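Local structure of putative adhesin (Parabacteroides distasonis, 3LJY) at residues Tyr35-Asp40 with Ser104-Asp109; Ala20-Ile25 with Arg63-Ala68; Gly29-Asn34 with Thr78-Lys83; Gly167-Gly172 with Leu187-Leu192. The protein is of unknown function but is a putative adhesin, a predicted signal-bearing lipoprotein of a gut bacterium that may take part in cell adhesion. All coordinates share one frame; numbering follows the deposited sequence.

Contact 1. Residues Tyr35-Asp40 with Ser104-Asp109; sequences YEQSDD and SPLTGD
Gln37 and Ser104 carry this contact, and their torsions set it up. The CG of Gln37 stands anti to its backbone N (chi1 -178°) and the chain runs on extended, which carries the amide across to Thr107. The OG of Ser104 sits between its own backbone N and carbonyl carbon (chi1 65°), where it faces the main chain of Gln37.

The Gln37 amide reads the backbone of Thr107 with both of its ends. Thr107 N donates to Gln37 OE1 at 2.8 Å; the bond is nearly straight and lies on a lone pair in the carbonyl plane. Gln37 NE2 returns a bond to Thr107 O at 3.0 Å, more bent, with the acceptor close to the amide plane. NE2 also donates to Lys87 O.

Ser104 OG accepts from Gln37 N at 3.0 Å, almost in line with the N-H. The same hydroxyl donates to Pro105 O at 2.7 Å, from above that carbonyl's plane. Beside it, Glu36 CG lies 3.8 Å from Ser104 CB.

The apolar part is small. Leu106 CD1 approaches the edge of the Tyr35 ring, 4.3 Å from CE2, and also meets Gln37 OE1 at 3.7 Å. The phenol OH of Tyr35 bonds to Ser86.

The contact joins the end of strand 32-37 to the loop after strand 99-102 and the short strand 106-107. The fold is a beta-solenoid, consistent with the right-handed beta-helix of the pectate-lyase-like clan. Here the Gln37 amide stands in for a strand neighbour of Thr107; its bonds to Thr107, with that of NE2 to Lys87, fix its rotation.

Contact 2. Residues Ala20-Ile25 with Arg63-Ala68; sequences ADYNEI and RVLTIA
Glu24 and Ile25 run parallel to Val64 and Leu65, paired in that order. Leu65 N donates to Glu24 O at 2.8 Å. One step earlier, Arg63 O takes Asn23 N at 2.9 Å and, weakly, Glu24 N. The carbonyl thus faces two successive amides. Arg63 has a positive phi (65°), in the turn between strand 56-61 and strand 64-69.

Leu65 and Tyr22 form the buried side. Leu65 CB lies over one face of the Tyr22 ring, 4.0 Å from its centroid and offset toward the rim. Leu65 CD2 reaches further along the same face, 3.8 Å from Tyr22 CZ. The phenol OH of Tyr22 bonds to Thr84 OG1.

This pairing places strand 64-69 next to strand 24-27 in the sheet that continues through the parallel strands of the solenoid. Ile25 and Leu65 point inward and pack on Phe33 of the facing strand 32-37.

Glu24 and Val64 lie on the other face, side by side and pointing the same way. The extended Glu24 chain, its CG anti to the backbone N (chi1 172°), runs past Val64, with CG 4.0 Å from Val64 CG2. At the loop end, Arg63 bends at chi3 and turns its guanidinium back toward Asp21, beside Asn23. Its NH2 forms a long salt bridge with Asp21 OD2 at 3.7 Å. OD2 also makes a weak, long ion pair with Lys87; OD1 bonds weakly to Ser42.

Contact 3. Residues Gly29-Asn34 with Thr78-Lys83; sequences GVIDFN and TKFIVK
Asp32, Phe33 and Asn34 pair in parallel with Ile81, Val82 and Lys83 at the N-terminal end of the beta-solenoid, where strand 80-86 also pairs antiparallel with strand 43-49. Asp32 N donates to Phe80 O at 2.9 Å. Val82 N and Asn34 N follow, bonding to Asp32 O and Val82 O.

Phe33 and Val82 point into the interior. Phe33 CG is anti to its backbone N (chi1 -166°), which lays the ring beside Val82. Val82 CG1 sits over the ring centre, 4.1 Å from the Phe33 centroid. Two residues earlier the roles are reversed: Ile31 CG1 covers one face of the Phe80 ring, nearer the rim, 3.9 Å from Phe80 CG. Ile31 CG2 then meets Val82 CG2, which links the two pairs.

On the outer face, Asn34 lies along Ile81, with ND2 3.9 Å from Ile81 CG2. Its OD1 accepts from Asn103 ND2 on the next coil. Asp32 and Lys79 are opposite charges without a salt bridge; OD2 touches the Lys79 chain at CE.

Further out, Ile67 of strand 64-69 packs on Phe33, Phe80 and Val82 from across the interior. Val30 centres an inverse gamma turn. There a water donates to Val30 O and accepts from Phe80 N at 3.1 Å.

Contact 4. Residues Gly167-Gly172 with Leu187-Leu192; sequences GNAKEG and LAVPQL
Backbone bonds join Gly167-Gly172 to Leu187-Leu192 in parallel, on both sides of a corner. Before it, Ala188 N donates to Gly167 O at 3.2 Å and Ala169 N to Ala188 O at 3.1 Å. After it, Gly172 N donates to Gln191 O at 3.0 Å. At the bend itself, Gln191 N reaches Lys170 O only weakly. Pro190 brings no N-H here; its CD lies 3.1 Å from Ala169 O.

Aliphatic groups lie on the inside of the corner, mostly against backbone. Leu187 has CG anti to its backbone N (chi1 -173°), and CD1 lies against the Gly167-Asn168 peptide, 3.6 Å from Asn168 N. Val189 CG2 meets Ala169 CB, while CG1 rests 3.6 Å from Gly172 N. Leu192 CD1 lies close against the backbone of Gly172, 3.6 Å from Gly172 O.

These are matching corners of successive coils of the beta-solenoid. Each segment leaves one face at the bend and enters the next, and the two coils turn in register. Tyr174 packs on Leu187, Val189 and Leu192 from inside.

Polar side chains line the outside. A water donates to both Asn168 OD1 and Ala188 O, bridging the coils, with Ala188 O at 2.7 Å. Asn168 ND2 bonds back to Glu148 on the preceding coil. Glu171 and Gln191 start from the same face, but the end of Gln191 turns away and its NE2 bonds onward to Asp208.

All four contacts are partly buried. Contacts 2 and 3 meet in the interior near the N-terminal end of the solenoid, their apolar faces packed against each other. These inner faces belong to the core, with rings covered by aliphatic groups, while charged and amide groups keep to the outer faces. Contacts 1 and 4 lie at turns of the chain. Contact 1 continues strand 32-37 from contact 3 and touches contact 2 where Tyr35 meets Tyr22 and Ile25. It relies chiefly on side chain to backbone bonds. Contact 4 lies on the far side of the chain's centre from contact 3, about 22 Å away at nearest atoms. It is held by backbone pairing rather than by polar side chains.

Contact 1. Residues Tyr35-Asp40 with Ser104-Asp109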
loop_
_atom_site.group_PDB
_atom_site.type_symbol
_atom_site.label_atom_id
_atom_site.label_comp_id
_atom_site.label_asym_id
_atom_site.label_seq_id
_atom_site.Cartn_x
_atom_site.Cartn_y
_atom_site.Cartn_z
ATOM N N TYR A 35 -9.945 -6.548 -2.624
ATOM C CA TYR A 35 -10.346 -5.769 -3.792
ATOM C C TYR A 35 -9.895 -6.488 -5.093
ATOM O O TYR A 35 -8.820 -7.082 -5.162
ATOM C CB TYR A 35 -9.818 -4.314 -3.707
ATOM C CG TYR A 35 -9.997 -3.559 -5.017
ATOM C CD1 TYR A 35 -11.182 -2.905 -5.315
ATOM C CD2 TYR A 35 -8.989 -3.558 -5.984
ATOM C CE1 TYR A 35 -11.355 -2.274 -6.510
ATOM C CE2 TYR A 35 -9.166 -2.936 -7.197
ATOM C CZ TYR A 35 -10.350 -2.297 -7.454
ATOM O OH TYR A 35 -10.503 -1.693 -8.673
ATOM N N GLU A 36 -10.740 -6.441 -6.110
ATOM C CA GLU A 36 -10.343 -6.854 -7.445
ATOM C C GLU A 36 -10.787 -5.858 -8.495
ATOM O O GLU A 36 -11.854 -5.275 -8.401
ATOM C CB GLU A 36 -10.900 -8.218 -7.786
ATOM C CG GLU A 36 -10.170 -9.314 -7.029
ATOM C CD GLU A 36 -10.730 -10.705 -7.266
ATOM O OE1 GLU A 36 -11.318 -10.954 -8.337
ATOM O OE2 GLU A 36 -10.550 -11.543 -6.355
ATOM N N GLN A 37 -9.964 -5.698 -9.524
ATOM C CA GLN A 37 -10.328 -4.859 -10.651
ATOM C C GLN A 37 -11.075 -5.698 -11.666
ATOM O O GLN A 37 -10.550 -6.683 -12.189
ATOM C CB GLN A 37 -9.085 -4.181 -11.251
ATOM C CG GLN A 37 -9.406 -3.248 -12.401
ATOM C CD GLN A 37 -8.193 -2.641 -13.046
ATOM O OE1 GLN A 37 -7.102 -3.215 -13.005
ATOM N NE2 GLN A 37 -8.374 -1.461 -13.657
ATOM N N SER A 38 -12.315 -5.310 -11.944
ATOM C CA SER A 38 -13.135 -6.024 -12.916
ATOM C C SER A 38 -14.238 -5.130 -13.512
ATOM O O SER A 38 -14.695 -4.168 -12.880
ATOM C CB SER A 38 -13.747 -7.265 -12.247
ATOM O OG SER A 38 -14.942 -6.969 -11.529
ATOM N N ASP A 39 -14.672 -5.485 -14.724
ATOM C CA ASP A 39 -15.809 -4.844 -15.377
ATOM C C ASP A 39 -17.166 -5.361 -14.906
ATOM O O ASP A 39 -18.190 -4.812 -15.301
ATOM C CB ASP A 39 -15.693 -4.973 -16.897
ATOM C CG ASP A 39 -14.598 -4.077 -17.477
ATOM O OD1 ASP A 39 -14.494 -2.878 -17.097
ATOM O OD2 ASP A 39 -13.817 -4.576 -18.312
ATOM N N ASP A 40 -17.194 -6.391 -14.060
ATOM C CA ASP A 40 -18.477 -6.888 -13.543
ATOM C C ASP A 40 -19.099 -5.793 -12.691
ATOM O O ASP A 40 -18.387 -5.003 -12.098
ATOM C CB ASP A 40 -18.324 -8.180 -12.721
ATOM C CG ASP A 40 -17.595 -9.283 -13.479
ATOM O OD1 ASP A 40 -17.904 -9.480 -14.660
ATOM O OD2 ASP A 40 -16.710 -9.961 -12.921
ATOM N N SER A 104 -6.287 -9.169 -7.669
ATOM C CA SER A 104 -6.274 -9.320 -9.112
ATOM C C SER A 104 -5.093 -8.532 -9.648
ATOM O O SER A 104 -4.532 -7.726 -8.940
ATOM C CB SER A 104 -7.521 -8.704 -9.699
ATOM O OG SER A 104 -7.478 -7.307 -9.464
ATOM N N PRO A 105 -4.722 -8.756 -10.922
ATOM C CA PRO A 105 -3.902 -7.772 -11.579
ATOM C C PRO A 105 -4.543 -6.405 -11.444
ATOM O O PRO A 105 -5.767 -6.314 -11.276
ATOM C CB PRO A 105 -3.920 -8.233 -13.028
ATOM C CG PRO A 105 -4.166 -9.686 -12.967
ATOM C CD PRO A 105 -5.041 -9.896 -11.807
ATOM N N LEU A 106 -3.721 -5.361 -11.450
ATOM C CA LEU A 106 -4.207 -3.979 -11.457
ATOM C C LEU A 106 -3.580 -3.243 -12.638
ATOM O O LEU A 106 -2.367 -3.196 -12.757
ATOM C CB LEU A 106 -3.885 -3.287 -10.130
ATOM C CG LEU A 106 -4.414 -1.849 -9.913
ATOM C CD1 LEU A 106 -5.914 -1.776 -9.793
ATOM C CD2 LEU A 106 -3.783 -1.230 -8.658
ATOM N N THR A 107 -4.412 -2.706 -13.529
ATOM C CA THR A 107 -3.948 -1.896 -14.664
ATOM C C THR A 107 -4.561 -0.499 -14.596
ATOM O O THR A 107 -5.674 -0.331 -14.103
ATOM C CB THR A 107 -4.344 -2.537 -16.035
ATOM O OG1 THR A 107 -3.835 -3.871 -16.100
ATOM C CG2 THR A 107 -3.758 -1.751 -17.235
ATOM N N GLY A 108 -3.854 0.498 -15.123
ATOM C CA GLY A 108 -4.390 1.851 -15.223
ATOM C C GLY A 108 -3.350 2.939 -15.270
ATOM O O GLY A 108 -2.163 2.682 -15.434
ATOM N N ASP A 109 -3.797 4.178 -15.145
ATOM C CA ASP A 109 -2.924 5.340 -15.345
ATOM C C ASP A 109 -2.051 5.575 -14.122
ATOM O O ASP A 109 -0.843 5.496 -14.194
ATOM C CB ASP A 109 -3.800 6.575 -15.654
ATOM C CG ASP A 109 -3.040 7.883 -15.686
ATOM O OD1 ASP A 109 -1.814 7.901 -15.890
ATOM O OD2 ASP A 109 -3.706 8.918 -15.527
#

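Contact 2. Residues Ala20-Ile25 with Arg63-Ala68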
loop_
_atom_site.group_PDB
_atom_site.type_symbol
_atom_site.label_atom_id
_atom_site.label_comp_id
_atom_site.label_asym_id
_atom_site.label_seq_id
_atom_site.Cartn_x
_atom_site.Cartn_y
_atom_site.Cartn_z
ATOM N N ALA A 20 -22.674 1.589 -6.503
ATOM C CA ALA A 20 -22.260 2.379 -7.676
ATOM C C ALA A 20 -20.793 2.072 -7.882
ATOM O O ALA A 20 -20.125 1.619 -6.974
ATOM C CB ALA A 20 -22.487 3.877 -7.480
ATOM N N ASP A 21 -20.294 2.303 -9.079
ATOM C CA ASP A 21 -18.874 2.118 -9.347
ATOM C C ASP A 21 -18.037 3.190 -8.615
ATOM O O ASP A 21 -18.483 4.322 -8.414
ATOM C CB ASP A 21 -18.594 2.123 -10.861
ATOM C CG ASP A 21 -17.229 1.546 -11.194
ATOM O OD1 ASP A 21 -17.016 0.338 -10.927
ATOM O OD2 ASP A 21 -16.373 2.300 -11.722
ATOM N N TYR A 22 -16.829 2.808 -8.206
ATOM C CA TYR A 22 -15.975 3.659 -7.410
ATOM C C TYR A 22 -14.537 3.475 -7.904
ATOM O O TYR A 22 -14.208 2.437 -8.460
ATOM C CB TYR A 22 -16.129 3.290 -5.926
ATOM C CG TYR A 22 -15.725 1.865 -5.619
ATOM C CD1 TYR A 22 -14.383 1.519 -5.414
ATOM C CD2 TYR A 22 -16.676 0.853 -5.559
ATOM C CE1 TYR A 22 -14.027 0.209 -5.159
ATOM C CE2 TYR A 22 -16.318 -0.450 -5.307
ATOM C CZ TYR A 22 -15.007 -0.763 -5.116
ATOM O OH TYR A 22 -14.678 -2.039 -4.872
ATOM N N ASN A 23 -13.704 4.502 -7.748
ATOM C CA ASN A 23 -12.279 4.444 -8.135
ATOM C C ASN A 23 -11.360 4.764 -6.965
ATOM O O ASN A 23 -10.146 4.884 -7.111
ATOM C CB ASN A 23 -11.987 5.411 -9.292
ATOM C CG ASN A 23 -12.064 6.874 -8.874
ATOM O OD1 ASN A 23 -12.725 7.242 -7.890
ATOM N ND2 ASN A 23 -11.382 7.720 -9.634
ATOM N N GLU A 24 -11.954 4.888 -5.796
ATOM C CA GLU A 24 -11.216 5.239 -4.625
ATOM C C GLU A 24 -11.815 4.509 -3.428
ATOM O O GLU A 24 -13.022 4.258 -3.350
ATOM C CB GLU A 24 -11.175 6.775 -4.489
ATOM C CG GLU A 24 -10.584 7.253 -3.190
ATOM C CD GLU A 24 -10.089 8.693 -3.204
ATOM O OE1 GLU A 24 -10.374 9.459 -4.182
ATOM O OE2 GLU A 24 -9.397 9.028 -2.190
ATOM N N ILE A 25 -10.934 4.101 -2.522
ATOM C CA ILE A 25 -11.318 3.368 -1.301
ATOM C C ILE A 25 -10.736 4.005 -0.042
ATOM O O ILE A 25 -9.604 4.429 -0.041
ATOM C CB ILE A 25 -10.895 1.909 -1.406
ATOM C CG1 ILE A 25 -11.611 1.274 -2.607
ATOM C CG2 ILE A 25 -11.197 1.194 -0.139
ATOM C CD1 ILE A 25 -11.788 -0.233 -2.529
ATOM N N ARG A 63 -17.846 8.621 -6.222
ATOM C CA ARG A 63 -16.956 7.513 -6.614
ATOM C C ARG A 63 -15.948 7.012 -5.568
ATOM O O ARG A 63 -14.999 6.332 -5.946
ATOM C CB ARG A 63 -16.280 7.827 -7.968
ATOM C CG ARG A 63 -17.288 8.279 -8.968
ATOM C CD ARG A 63 -16.789 8.434 -10.383
ATOM N NE ARG A 63 -16.404 7.178 -11.037
ATOM C CZ ARG A 63 -15.164 6.880 -11.418
ATOM N NH1 ARG A 63 -14.168 7.730 -11.218
ATOM N NH2 ARG A 63 -14.918 5.720 -12.006
ATOM N N VAL A 64 -16.156 7.337 -4.280
ATOM C CA VAL A 64 -15.338 6.817 -3.193
ATOM C C VAL A 64 -16.121 5.791 -2.357
ATOM O O VAL A 64 -17.171 6.119 -1.824
ATOM C CB VAL A 64 -14.852 7.923 -2.218
ATOM C CG1 VAL A 64 -14.001 7.287 -1.065
ATOM C CG2 VAL A 64 -14.082 9.092 -2.952
ATOM N N LEU A 65 -15.579 4.581 -2.189
ATOM C CA LEU A 65 -16.155 3.591 -1.257
ATOM C C LEU A 65 -15.633 3.726 0.194
ATOM O O LEU A 65 -14.438 3.709 0.423
ATOM C CB LEU A 65 -15.885 2.153 -1.744
ATOM C CG LEU A 65 -16.396 0.991 -0.897
ATOM C CD1 LEU A 65 -17.934 0.991 -0.789
ATOM C CD2 LEU A 65 -15.901 -0.324 -1.399
ATOM N N THR A 66 -16.538 3.884 1.159
ATOM C CA THR A 66 -16.229 3.754 2.588
ATOM C C THR A 66 -17.153 2.670 3.211
ATOM O O THR A 66 -18.346 2.569 2.893
ATOM C CB THR A 66 -16.363 5.119 3.353
ATOM O OG1 THR A 66 -17.613 5.733 3.055
ATOM C CG2 THR A 66 -15.284 6.126 2.926
ATOM N N ILE A 67 -16.570 1.811 4.040
ATOM C CA ILE A 67 -17.307 0.822 4.804
ATOM C C ILE A 67 -16.922 0.975 6.263
ATOM O O ILE A 67 -15.752 0.859 6.629
ATOM C CB ILE A 67 -17.005 -0.621 4.338
ATOM C CG1 ILE A 67 -17.277 -0.755 2.844
ATOM C CG2 ILE A 67 -17.835 -1.624 5.111
ATOM C CD1 ILE A 67 -16.881 -2.036 2.311
ATOM N N ALA A 68 -17.897 1.270 7.103
ATOM C CA ALA A 68 -17.626 1.433 8.523
ATOM C C ALA A 68 -18.876 1.118 9.326
ATOM O O ALA A 68 -19.942 0.912 8.747
ATOM C CB ALA A 68 -17.131 2.874 8.806
#

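Contact 3. Residues Gly29-Asn34 with Thr78-Lys83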
loop_
_atom_site.group_PDB
_atom_site.type_symbol
_atom_site.label_atom_id
_atom_site.label_comp_id
_atom_site.label_asym_id
_atom_site.label_seq_id
_atom_site.Cartn_x
_atom_site.Cartn_y
_atom_site.Cartn_z
ATOM N N GLY A 29 -9.954 0.762 10.685
ATOM C CA GLY A 29 -10.372 -0.318 11.565
ATOM C C GLY A 29 -9.730 -1.631 11.226
ATOM O O GLY A 29 -9.056 -1.730 10.201
ATOM N N VAL A 30 -9.996 -2.649 12.048
ATOM C CA VAL A 30 -9.423 -4.001 11.883
ATOM C C VAL A 30 -10.286 -4.825 10.907
ATOM O O VAL A 30 -11.114 -5.632 11.316
ATOM C CB VAL A 30 -9.257 -4.770 13.263
ATOM C CG1 VAL A 30 -8.232 -5.882 13.132
ATOM C CG2 VAL A 30 -8.841 -3.817 14.397
ATOM N N ILE A 31 -10.072 -4.593 9.617
ATOM C CA ILE A 31 -10.888 -5.111 8.547
ATOM C C ILE A 31 -9.978 -5.816 7.562
ATOM O O ILE A 31 -8.969 -5.260 7.223
ATOM C CB ILE A 31 -11.630 -3.930 7.840
ATOM C CG1 ILE A 31 -12.645 -3.309 8.815
ATOM C CG2 ILE A 31 -12.348 -4.370 6.513
ATOM C CD1 ILE A 31 -13.330 -2.024 8.291
ATOM N N ASP A 32 -10.323 -7.037 7.131
ATOM C CA ASP A 32 -9.649 -7.691 5.985
ATOM C C ASP A 32 -10.382 -7.307 4.687
ATOM O O ASP A 32 -11.472 -7.759 4.442
ATOM C CB ASP A 32 -9.599 -9.219 6.138
ATOM C CG ASP A 32 -8.601 -9.710 7.209
ATOM O OD1 ASP A 32 -7.661 -8.995 7.653
ATOM O OD2 ASP A 32 -8.754 -10.877 7.615
ATOM N N PHE A 33 -9.766 -6.466 3.872
ATOM C CA PHE A 33 -10.451 -5.765 2.756
ATOM C C PHE A 33 -9.888 -6.233 1.421
ATOM O O PHE A 33 -8.763 -5.919 1.049
ATOM C CB PHE A 33 -10.266 -4.253 2.927
ATOM C CG PHE A 33 -11.159 -3.399 2.066
ATOM C CD1 PHE A 33 -11.007 -3.358 0.697
ATOM C CD2 PHE A 33 -12.077 -2.546 2.651
ATOM C CE1 PHE A 33 -11.812 -2.562 -0.070
ATOM C CE2 PHE A 33 -12.865 -1.734 1.893
ATOM C CZ PHE A 33 -12.740 -1.743 0.530
ATOM N N ASN A 34 -10.683 -7.034 0.728
ATOM C CA ASN A 34 -10.265 -7.682 -0.500
ATOM C C ASN A 34 -10.827 -6.944 -1.719
ATOM O O ASN A 34 -12.030 -6.728 -1.825
ATOM C CB ASN A 34 -10.713 -9.166 -0.452
ATOM C CG ASN A 34 -9.893 -9.982 0.546
ATOM O OD1 ASN A 34 -8.740 -10.262 0.284
ATOM N ND2 ASN A 34 -10.482 -10.355 1.687
ATOM N N THR A 78 -15.528 -10.634 15.945
ATOM C CA THR A 78 -14.666 -11.766 15.659
ATOM C C THR A 78 -13.824 -11.460 14.431
ATOM O O THR A 78 -12.610 -11.597 14.461
ATOM C CB THR A 78 -15.510 -13.030 15.439
ATOM O OG1 THR A 78 -16.553 -13.057 16.421
ATOM C CG2 THR A 78 -14.653 -14.276 15.542
ATOM N N LYS A 79 -14.480 -11.061 13.354
ATOM C CA LYS A 79 -13.787 -10.773 12.111
ATOM C C LYS A 79 -14.687 -9.858 11.306
ATOM O O LYS A 79 -15.881 -9.822 11.543
ATOM C CB LYS A 79 -13.471 -12.059 11.349
ATOM C CG LYS A 79 -12.197 -11.990 10.513
ATOM C CD LYS A 79 -10.976 -12.462 11.263
ATOM C CE LYS A 79 -9.708 -12.161 10.494
ATOM N NZ LYS A 79 -8.512 -12.684 11.267
ATOM N N PHE A 80 -14.090 -9.082 10.415
ATOM C CA PHE A 80 -14.795 -8.174 9.508
ATOM C C PHE A 80 -14.089 -8.302 8.169
ATOM O O PHE A 80 -13.002 -7.753 7.995
ATOM C CB PHE A 80 -14.695 -6.735 10.029
ATOM C CG PHE A 80 -15.653 -5.746 9.392
ATOM C CD1 PHE A 80 -15.939 -5.759 8.038
ATOM C CD2 PHE A 80 -16.226 -4.751 10.161
ATOM C CE1 PHE A 80 -16.795 -4.807 7.469
ATOM C CE2 PHE A 80 -17.081 -3.806 9.600
ATOM C CZ PHE A 80 -17.357 -3.833 8.256
ATOM N N ILE A 81 -14.700 -9.023 7.225
ATOM C CA ILE A 81 -14.080 -9.306 5.911
ATOM C C ILE A 81 -14.893 -8.635 4.834
ATOM O O ILE A 81 -16.066 -8.869 4.752
ATOM C CB ILE A 81 -14.008 -10.836 5.593
ATOM C CG1 ILE A 81 -13.312 -11.616 6.719
ATOM C CG2 ILE A 81 -13.271 -11.082 4.292
ATOM C CD1 ILE A 81 -13.398 -13.137 6.552
ATOM N N VAL A 82 -14.258 -7.785 4.026
ATOM C CA VAL A 82 -14.881 -7.169 2.849
ATOM C C VAL A 82 -14.330 -7.799 1.555
ATOM O O VAL A 82 -13.142 -8.123 1.477
ATOM C CB VAL A 82 -14.632 -5.631 2.801
ATOM C CG1 VAL A 82 -15.169 -5.071 1.519
ATOM C CG2 VAL A 82 -15.266 -4.956 3.986
ATOM N N LYS A 83 -15.218 -7.972 0.572
ATOM C CA LYS A 83 -14.867 -8.422 -0.780
ATOM C C LYS A 83 -15.651 -7.579 -1.793
ATOM O O LYS A 83 -16.885 -7.616 -1.807
ATOM C CB LYS A 83 -15.218 -9.891 -0.951
ATOM C CG LYS A 83 -14.694 -10.508 -2.215
ATOM C CD LYS A 83 -15.399 -11.799 -2.471
ATOM C CE LYS A 83 -14.784 -12.572 -3.594
ATOM N NZ LYS A 83 -14.886 -11.756 -4.753
HETATM O O HOH W 1 -11.215 -8.445 11.272
#

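Contact 4. Residues Gly167-Gly172 with Leu187-Leu192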
loop_
_atom_site.group_PDB
_atom_site.type_symbol
_atom_site.label_atom_id
_atom_site.label_comp_id
_atom_site.label_asym_id
_atom_site.label_seq_id
_atom_site.Cartn_x
_atom_site.Cartn_y
_atom_site.Cartn_z
ATOM N N GLY A 167 9.983 -6.808 -10.876
ATOM C CA GLY A 167 9.438 -6.015 -11.971
ATOM C C GLY A 167 10.354 -4.941 -12.516
ATOM O O GLY A 167 11.582 -5.011 -12.381
ATOM N N ASN A 168 9.739 -3.956 -13.164
ATOM C CA ASN A 168 10.452 -2.848 -13.784
ATOM C C ASN A 168 9.717 -1.538 -13.526
ATOM O O ASN A 168 8.502 -1.506 -13.518
ATOM C CB ASN A 168 10.566 -3.019 -15.311
ATOM C CG ASN A 168 11.284 -4.296 -15.725
ATOM O OD1 ASN A 168 12.522 -4.351 -15.820
ATOM N ND2 ASN A 168 10.504 -5.327 -15.996
ATOM N N ALA A 169 10.473 -0.459 -13.315
ATOM C CA ALA A 169 9.936 0.922 -13.351
ATOM C C ALA A 169 10.915 1.777 -14.109
ATOM O O ALA A 169 12.070 1.800 -13.752
ATOM C CB ALA A 169 9.726 1.508 -11.911
ATOM N N LYS A 170 10.480 2.506 -15.124
ATOM C CA LYS A 170 11.420 3.317 -15.910
ATOM C C LYS A 170 12.168 4.406 -15.099
ATOM O O LYS A 170 13.341 4.698 -15.365
ATOM C CB LYS A 170 10.698 3.984 -17.068
ATOM C CG LYS A 170 10.363 3.071 -18.160
ATOM C CD LYS A 170 9.640 3.803 -19.263
ATOM C CE LYS A 170 8.779 2.828 -20.071
ATOM N NZ LYS A 170 9.545 1.626 -20.551
ATOM N N GLU A 171 11.465 5.021 -14.157
ATOM C CA GLU A 171 12.036 6.036 -13.275
ATOM C C GLU A 171 11.554 5.797 -11.863
ATOM O O GLU A 171 10.485 5.247 -11.668
ATOM C CB GLU A 171 11.607 7.436 -13.686
ATOM C CG GLU A 171 11.960 7.801 -15.081
ATOM C CD GLU A 171 11.818 9.283 -15.357
ATOM O OE1 GLU A 171 11.208 10.025 -14.540
ATOM O OE2 GLU A 171 12.343 9.706 -16.406
ATOM N N GLY A 172 12.322 6.249 -10.882
ATOM C CA GLY A 172 11.975 6.045 -9.479
ATOM C C GLY A 172 12.469 7.145 -8.582
ATOM O O GLY A 172 13.535 7.625 -8.786
ATOM N N LEU A 187 13.116 -4.793 -7.937
ATOM C CA LEU A 187 12.616 -3.810 -8.903
ATOM C C LEU A 187 13.762 -3.086 -9.629
ATOM O O LEU A 187 14.459 -2.229 -9.069
ATOM C CB LEU A 187 11.722 -2.791 -8.209
ATOM C CG LEU A 187 10.976 -1.773 -9.084
ATOM C CD1 LEU A 187 9.943 -2.446 -9.899
ATOM C CD2 LEU A 187 10.382 -0.683 -8.235
ATOM N N ALA A 188 13.894 -3.400 -10.911
ATOM C CA ALA A 188 14.900 -2.838 -11.787
ATOM C C ALA A 188 14.459 -1.464 -12.222
ATOM O O ALA A 188 13.442 -1.324 -12.882
ATOM C CB ALA A 188 15.063 -3.771 -13.010
ATOM N N VAL A 189 15.229 -0.436 -11.861
ATOM C CA VAL A 189 14.918 0.950 -12.249
ATOM C C VAL A 189 16.072 1.587 -12.971
ATOM O O VAL A 189 17.097 1.819 -12.376
ATOM C CB VAL A 189 14.583 1.808 -11.013
ATOM C CG1 VAL A 189 14.291 3.270 -11.457
ATOM C CG2 VAL A 189 13.421 1.191 -10.207
ATOM N N PRO A 190 15.926 1.899 -14.264
ATOM C CA PRO A 190 17.027 2.610 -14.949
ATOM C C PRO A 190 17.445 3.969 -14.357
ATOM O O PRO A 190 18.634 4.219 -14.165
ATOM C CB PRO A 190 16.499 2.772 -16.368
ATOM C CG PRO A 190 15.474 1.613 -16.529
ATOM C CD PRO A 190 14.825 1.562 -15.191
ATOM N N GLN A 191 16.493 4.851 -14.099
ATOM C CA GLN A 191 16.799 6.191 -13.579
ATOM C C GLN A 191 16.254 6.339 -12.163
ATOM O O GLN A 191 15.057 6.610 -11.968
ATOM C CB GLN A 191 16.189 7.286 -14.477
ATOM C CG GLN A 191 16.519 7.180 -15.966
ATOM C CD GLN A 191 17.991 7.199 -16.233
ATOM O OE1 GLN A 191 18.747 7.926 -15.576
ATOM N NE2 GLN A 191 18.424 6.384 -17.174
ATOM N N LEU A 192 17.117 6.147 -11.173
ATOM C CA LEU A 192 16.648 6.049 -9.784
ATOM C C LEU A 192 17.240 7.147 -8.943
ATOM O O LEU A 192 18.406 7.399 -9.027
ATOM C CB LEU A 192 16.958 4.647 -9.176
ATOM C CG LEU A 192 16.431 4.368 -7.758
ATOM C CD1 LEU A 192 14.925 4.529 -7.726
ATOM C CD2 LEU A 192 16.888 3.015 -7.226
HETATM O O HOH W 2 13.523 -1.519 -15.564
#